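Side-chain contacts in ochratoxinase (Aspergillus niger, PDB 4C65), which hydrolyses ochratoxin A to ochratoxin alpha and L-phenylalanine, acting as a zinc-dependent carboxypeptidase with specific activity for C-terminal aromatic amino acids: residues S84-H89 and L161-V166; Q145-G148 and I152-L155; E187-V192 and V232-R237. All coordinates share one frame; numbering follows the deposited sequence.

Contact 1: residues S84-H89 and L161-V166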
# COMPACT_ATOMS: atom_id res chain seq x y z
N SER A 84 6.47 23.43 -8.19
CA SER A 84 5.55 24.25 -7.42
C SER A 84 4.13 23.78 -7.61
O SER A 84 3.30 23.91 -6.72
CB SER A 84 5.69 25.75 -7.75
OG SER A 84 5.37 26.03 -9.09
N GLY A 85 3.84 23.21 -8.76
CA GLY A 85 2.50 22.68 -9.02
C GLY A 85 2.19 21.55 -8.07
O GLY A 85 1.05 21.40 -7.64
N LEU A 86 3.19 20.74 -7.75
CA LEU A 86 3.03 19.60 -6.85
C LEU A 86 3.04 20.06 -5.40
O LEU A 86 2.24 19.61 -4.60
CB LEU A 86 4.12 18.57 -7.09
CG LEU A 86 4.08 17.28 -6.29
CD1 LEU A 86 4.66 16.14 -7.10
CD2 LEU A 86 4.80 17.38 -4.96
N ALA A 87 3.96 20.97 -5.09
CA ALA A 87 4.20 21.35 -3.73
C ALA A 87 3.16 22.35 -3.18
O ALA A 87 2.87 22.33 -2.00
CB ALA A 87 5.59 21.92 -3.60
N THR A 88 2.60 23.19 -4.05
CA THR A 88 1.64 24.20 -3.63
C THR A 88 0.34 23.55 -3.24
O THR A 88 -0.28 22.82 -4.01
CB THR A 88 1.38 25.25 -4.72
OG1 THR A 88 2.59 25.96 -5.01
CG2 THR A 88 0.36 26.25 -4.27
N HIS A 89 -0.09 23.83 -2.00
CA HIS A 89 -1.34 23.34 -1.53
C HIS A 89 -2.48 23.96 -2.37
O HIS A 89 -2.51 25.16 -2.58
CB HIS A 89 -1.52 23.67 -0.06
CG HIS A 89 -2.62 22.90 0.58
ND1 HIS A 89 -3.94 23.21 0.37
CD2 HIS A 89 -2.60 21.83 1.40
CE1 HIS A 89 -4.70 22.37 1.06
NE2 HIS A 89 -3.91 21.52 1.68
N LEU A 161 4.56 10.16 -10.25
CA LEU A 161 3.49 9.25 -10.57
C LEU A 161 2.59 8.87 -9.40
O LEU A 161 1.41 8.56 -9.62
CB LEU A 161 4.03 8.00 -11.24
CG LEU A 161 4.11 8.15 -12.76
CD1 LEU A 161 5.41 8.83 -13.19
CD2 LEU A 161 4.02 6.77 -13.37
N GLY A 162 3.09 8.95 -8.17
CA GLY A 162 2.24 8.82 -7.00
C GLY A 162 1.26 9.96 -6.91
O GLY A 162 0.11 9.75 -6.57
N SER A 163 1.72 11.17 -7.21
CA SER A 163 0.84 12.33 -7.25
C SER A 163 -0.13 12.34 -8.45
O SER A 163 -1.30 12.61 -8.28
CB SER A 163 1.66 13.62 -7.28
OG SER A 163 2.27 13.89 -6.03
N TYR A 164 0.36 12.06 -9.65
CA TYR A 164 -0.41 12.36 -10.86
C TYR A 164 -0.77 11.19 -11.73
O TYR A 164 -1.42 11.37 -12.74
CB TYR A 164 0.35 13.38 -11.69
CG TYR A 164 0.60 14.68 -10.97
CD1 TYR A 164 -0.38 15.28 -10.22
CD2 TYR A 164 1.82 15.32 -11.07
CE1 TYR A 164 -0.16 16.50 -9.59
CE2 TYR A 164 2.07 16.53 -10.42
CZ TYR A 164 1.07 17.12 -9.69
OH TYR A 164 1.27 18.31 -9.04
N GLY A 165 -0.32 9.99 -11.37
CA GLY A 165 -0.59 8.80 -12.15
C GLY A 165 -2.04 8.40 -12.01
O GLY A 165 -2.74 8.90 -11.13
N VAL A 166 -2.46 7.46 -12.84
CA VAL A 166 -3.85 7.00 -12.86
C VAL A 166 -4.00 5.60 -12.29
O VAL A 166 -5.06 4.98 -12.41
CB VAL A 166 -4.47 7.07 -14.28
CG1 VAL A 166 -4.36 8.47 -14.85
CG2 VAL A 166 -3.84 6.04 -15.23

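Contact 2: residues Q145-G148 and I152-L155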
# COMPACT_ATOMS: atom_id res chain seq x y z
N GLN A 145 2.77 11.76 -21.08
CA GLN A 145 3.46 10.50 -20.85
C GLN A 145 4.51 10.72 -19.75
O GLN A 145 4.92 11.84 -19.50
CB GLN A 145 4.13 10.00 -22.13
CG GLN A 145 5.10 10.99 -22.75
CD GLN A 145 6.06 10.33 -23.69
OE1 GLN A 145 5.79 10.20 -24.88
NE2 GLN A 145 7.19 9.91 -23.16
N THR A 146 4.94 9.62 -19.13
CA THR A 146 6.15 9.62 -18.34
C THR A 146 7.28 10.15 -19.20
O THR A 146 7.40 9.80 -20.38
CB THR A 146 6.48 8.21 -17.84
OG1 THR A 146 5.50 7.82 -16.88
CG2 THR A 146 7.84 8.15 -17.18
N ALA A 147 8.09 11.03 -18.62
CA ALA A 147 9.17 11.72 -19.38
C ALA A 147 8.65 12.64 -20.48
O ALA A 147 9.36 12.99 -21.41
CB ALA A 147 10.16 10.71 -19.97
N GLY A 148 7.39 13.04 -20.35
CA GLY A 148 6.81 14.03 -21.27
C GLY A 148 6.85 15.42 -20.69
O GLY A 148 7.45 15.65 -19.64
N ILE A 152 7.64 16.16 -14.05
CA ILE A 152 8.53 17.01 -13.25
C ILE A 152 9.87 16.28 -13.11
O ILE A 152 10.08 15.51 -12.20
CB ILE A 152 7.97 17.31 -11.86
CG1 ILE A 152 6.61 17.97 -11.99
CG2 ILE A 152 8.90 18.25 -11.10
CD1 ILE A 152 5.77 17.94 -10.72
N PHE A 153 10.76 16.54 -14.05
CA PHE A 153 12.00 15.77 -14.17
C PHE A 153 12.92 15.92 -12.99
O PHE A 153 13.69 15.02 -12.71
CB PHE A 153 12.75 16.19 -15.43
CG PHE A 153 12.14 15.66 -16.68
CD1 PHE A 153 11.06 16.29 -17.26
CD2 PHE A 153 12.67 14.55 -17.31
CE1 PHE A 153 10.50 15.81 -18.44
CE2 PHE A 153 12.12 14.08 -18.49
CZ PHE A 153 11.02 14.70 -19.04
N ALA A 154 12.86 17.04 -12.29
CA ALA A 154 13.72 17.24 -11.12
C ALA A 154 13.35 16.40 -9.91
O ALA A 154 14.16 16.24 -9.00
CB ALA A 154 13.77 18.70 -10.73
N LEU A 155 12.12 15.88 -9.89
CA LEU A 155 11.68 15.00 -8.82
C LEU A 155 11.85 13.53 -9.24
O LEU A 155 11.75 13.22 -10.42
CB LEU A 155 10.22 15.28 -8.46
CG LEU A 155 9.98 16.54 -7.66
CD1 LEU A 155 8.50 16.66 -7.39
CD2 LEU A 155 10.77 16.54 -6.35

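Contact 3: residues E187-V192 and V232-R237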
# COMPACT_ATOMS: atom_id res chain seq x y z
N GLU A 187 -4.23 3.14 -19.59
CA GLU A 187 -4.12 4.25 -18.66
C GLU A 187 -4.66 5.55 -19.24
O GLU A 187 -5.25 6.36 -18.51
CB GLU A 187 -2.68 4.45 -18.17
CG GLU A 187 -2.21 3.38 -17.19
CD GLU A 187 -0.87 3.70 -16.55
OE1 GLU A 187 -0.30 4.81 -16.74
OE2 GLU A 187 -0.36 2.82 -15.85
N VAL A 188 -4.48 5.77 -20.54
CA VAL A 188 -4.91 7.05 -21.10
C VAL A 188 -6.44 7.15 -21.14
O VAL A 188 -6.98 8.26 -21.06
CB VAL A 188 -4.29 7.44 -22.46
CG1 VAL A 188 -2.79 7.63 -22.35
CG2 VAL A 188 -4.63 6.43 -23.54
N ARG A 189 -7.12 6.01 -21.22
CA ARG A 189 -8.57 6.05 -21.14
C ARG A 189 -8.97 6.62 -19.80
O ARG A 189 -9.81 7.51 -19.74
CB ARG A 189 -9.20 4.68 -21.32
CG ARG A 189 -9.16 4.15 -22.75
CD ARG A 189 -10.06 2.93 -22.86
NE ARG A 189 -9.81 2.17 -24.07
CZ ARG A 189 -10.30 2.49 -25.26
NH1 ARG A 189 -11.02 3.60 -25.43
NH2 ARG A 189 -10.02 1.70 -26.29
N ARG A 190 -8.40 6.10 -18.73
CA ARG A 190 -8.74 6.63 -17.41
C ARG A 190 -8.35 8.10 -17.29
O ARG A 190 -9.12 8.91 -16.76
CB ARG A 190 -8.16 5.79 -16.28
CG ARG A 190 -8.42 6.46 -14.92
CD ARG A 190 -8.79 5.51 -13.80
NE ARG A 190 -7.81 4.45 -13.64
CZ ARG A 190 -8.06 3.15 -13.72
NH1 ARG A 190 -9.26 2.68 -13.98
NH2 ARG A 190 -7.07 2.30 -13.56
N ALA A 191 -7.18 8.45 -17.84
CA ALA A 191 -6.71 9.81 -17.77
C ALA A 191 -7.71 10.80 -18.30
O ALA A 191 -8.00 11.80 -17.64
CB ALA A 191 -5.39 9.96 -18.50
N VAL A 192 -8.25 10.53 -19.50
CA VAL A 192 -9.25 11.42 -20.08
C VAL A 192 -10.50 11.43 -19.19
O VAL A 192 -11.04 12.49 -18.87
CB VAL A 192 -9.63 10.99 -21.50
CG1 VAL A 192 -10.78 11.85 -22.02
CG2 VAL A 192 -8.45 11.13 -22.44
N VAL A 232 -8.30 11.06 -28.19
CA VAL A 232 -9.26 11.81 -29.02
C VAL A 232 -10.65 11.14 -29.01
O VAL A 232 -11.66 11.83 -28.90
CB VAL A 232 -8.73 12.00 -30.46
CG1 VAL A 232 -9.82 12.50 -31.40
CG2 VAL A 232 -7.57 12.98 -30.44
N GLU A 233 -10.68 9.82 -29.12
CA GLU A 233 -11.94 9.05 -29.10
C GLU A 233 -12.66 9.19 -27.76
O GLU A 233 -13.88 9.31 -27.71
CB GLU A 233 -11.67 7.58 -29.40
CG GLU A 233 -11.33 7.33 -30.85
CD GLU A 233 -10.71 5.94 -31.07
OE1 GLU A 233 -10.37 5.27 -30.06
OE2 GLU A 233 -10.57 5.54 -32.25
N GLU A 234 -11.90 9.11 -26.68
CA GLU A 234 -12.47 9.28 -25.34
C GLU A 234 -13.08 10.66 -25.20
O GLU A 234 -14.19 10.78 -24.73
CB GLU A 234 -11.41 9.08 -24.27
CG GLU A 234 -11.04 7.62 -24.04
CD GLU A 234 -12.19 6.79 -23.57
OE1 GLU A 234 -12.97 7.31 -22.75
OE2 GLU A 234 -12.30 5.62 -24.00
N ALA A 235 -12.35 11.70 -25.61
CA ALA A 235 -12.89 13.07 -25.53
C ALA A 235 -14.16 13.21 -26.37
O ALA A 235 -15.16 13.70 -25.88
CB ALA A 235 -11.85 14.06 -25.99
N ALA A 236 -14.08 12.72 -27.60
CA ALA A 236 -15.17 12.80 -28.55
C ALA A 236 -16.46 12.17 -28.07
O ALA A 236 -17.54 12.66 -28.38
CB ALA A 236 -14.74 12.17 -29.86
N ARG A 237 -16.38 11.06 -27.34
CA ARG A 237 -17.58 10.37 -26.87
C ARG A 237 -18.40 11.22 -25.88
O ARG A 237 -19.59 11.05 -25.78
CB ARG A 237 -17.22 9.02 -26.29
CG ARG A 237 -18.38 8.06 -26.18
CD ARG A 237 -17.92 6.64 -26.31
NE ARG A 237 -16.85 6.44 -25.37
CZ ARG A 237 -15.61 6.05 -25.65
NH1 ARG A 237 -15.20 5.71 -26.87
NH2 ARG A 237 -14.77 5.99 -24.63
O HOH W 1 -11.74 4.08 -28.04

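Contact 1: residues S84-H89 and L161-V166
S84 O, just before the G85-L86 turn that receives the Y164 hydroxyl, accepts two hydrogen bonds from T88. T88 OG1 donates to S84 O at 2.8 Å, and T88 N reaches the same oxygen at 2.9 Å. The two donors arrive from opposite faces of the carbonyl plane. This double grip closes the last turn of helix 83-87. T88 OG1 also accepts from the backbone N of D76.

Y164, at the end of helix 157-164, points its phenol at this turn. Its CG stands beside the backbone N (chi1 -60°), and its CB-CG axis leads toward the other helix. The tip lands on backbone: Y164 OH lies 3.1 Å from L86 CA, which is tight packing. L86 CB is also close, 3.5 Å from Y164 OH. The nearby G85 O and L86 N are poorly angled to Y164 OH, and neither is hydrogen-bonded to it.

The L86 side chain crosses the phenol at a slant. CG is anti to the backbone N (chi1 -177°), which carries the isobutyl group toward S163. L86 CD1 touches S163 OG at 3.5 Å and stands 4.2 Å from Y164 CE2, at an oblique angle to the ring. S163 CB sits 3.9 Å above the Y164 ring plane, over its centre. S163 OG makes a weak hydrogen bond to E159 O within its own helix.

Y164 also rests on L179 and I181 of strand 179-181. P156 of a third subunit packs on L86, so the contact lies next to an interface of the octamer. No hydrogen bond joins the two segments. Van der Waals packing joins them, even where the Y164 and S163 hydroxyls touch L86; the two bonds to S84 O close helix 83-87 and do not link the segments.

Contact 2: residues Q145-G148 and I152-L155
F153 starts at CB with its CG beside the backbone N (chi1 -74°), and this carries the ring across to the turn at A147 and G148. The outer atoms of the ring make the contact. F153 CE1 meets G148 O at 3.3 Å. F153 CZ, at the tip, meets A147 O at 3.4 Å. Both oxygens lie at the ring edge, near its plane. The weakly positive C-H rim therefore faces two carbonyl groups, which is probably mildly favourable. F153 CE2 lies 3.9 Å from A147 CA and 4.2 Å from A147 CB, which adds a small apolar patch.

The receiving turn is firmly shaped. Q145 to G148 form a type II beta turn, closed by G148 N donating to Q145 O at 2.9 Å. A147 takes the left-handed backbone conformation at its third position. Q145 NE2 gives a nearly straight bond (162°) to T146 O at 2.8 Å, so the amide side chain braces its own turn. The acceptor lies close to the Q145 amide plane. D151 OD2 accepts from A147 N.

F153 is the second residue of a type I turn from I152 to L155. R193 and R197 of another subunit pack on A147 and F153, respectively. The F153 ring thus bridges two tight turns of a single loop. That loop runs from strand 142-144 to helix 157-164. G148 is about 9 Å from the side chain of H245, a zinc ligand, consistent with the beta-alpha loops that frame the metal site in TIM-barrel amidohydrolases.

Contact 3: residues E187-V192 and V232-R237
R189 and E234 cross at about a right angle between two successive outer helices of the TIM barrel. Helix 185-198 and helix 225-237 pack side by side, with short-segment axes 9.3 Å apart and a crossing angle of -34°. The guanidinium and carboxylate planes are 82° apart, so the pair is not the flat, two-pronged type. A single N-H does the work: R189 NH1 donates to E234 OE2 at 2.8 Å along a clearly bent path. The oxygen lies in the guanidinium plane, at its edge, and uses its anti lone pair.

R189 runs extended from CG to NE, and this brings its head across to the other helix. E234 instead folds back at chi2 (-62°), which turns its carboxylate toward R189. R237 adds to the network. R237 NH2 makes a weak hydrogen bond, part of a salt bridge, to E234 OE2 at 2.6 Å. E234 OE1 has its own partner, a salt bridge to R193 NE one turn along from R189. The carboxylate is therefore held at both oxygens by three arginines, which probably favours its charged form. R189 NH2 forms a salt bridge with E226 of a neighbouring subunit, so the buried network extends across an interface.

A water extends the polar side. It accepts from R189 NH1 at 2.7 Å and donates to E233 OE1, also at 2.7 Å.

Below the charges the packing is apolar. V192 points toward helix 225-237 and crosses the E234 chain obliquely. V192 CG1, anti to its own backbone N, packs against E234 CB at 3.6 Å and lies 3.9 Å from A235 N.

Contacts 1 and 2 are direct neighbours, with centres 11 Å apart. L86 CD1 meets L155 CD1 at 3.9 Å, and Y164 CE2 meets I152 CD1 at 4.0 Å. Contact 3 lies farther off, its centre 21 Å from each of the others. It still joins contact 1, through a probable hydrogen bond of 3.1 Å from R190 NE to V166 O. Contacts 2 and 3 do not touch; their nearest atoms are about 7 Å apart. None of the contacts supplies a zinc ligand, but each comes within about 9 to 10 Å of the side chain of a zinc-binding residue: G85 of H71, G148 of H245, and the V192 side chain of K204.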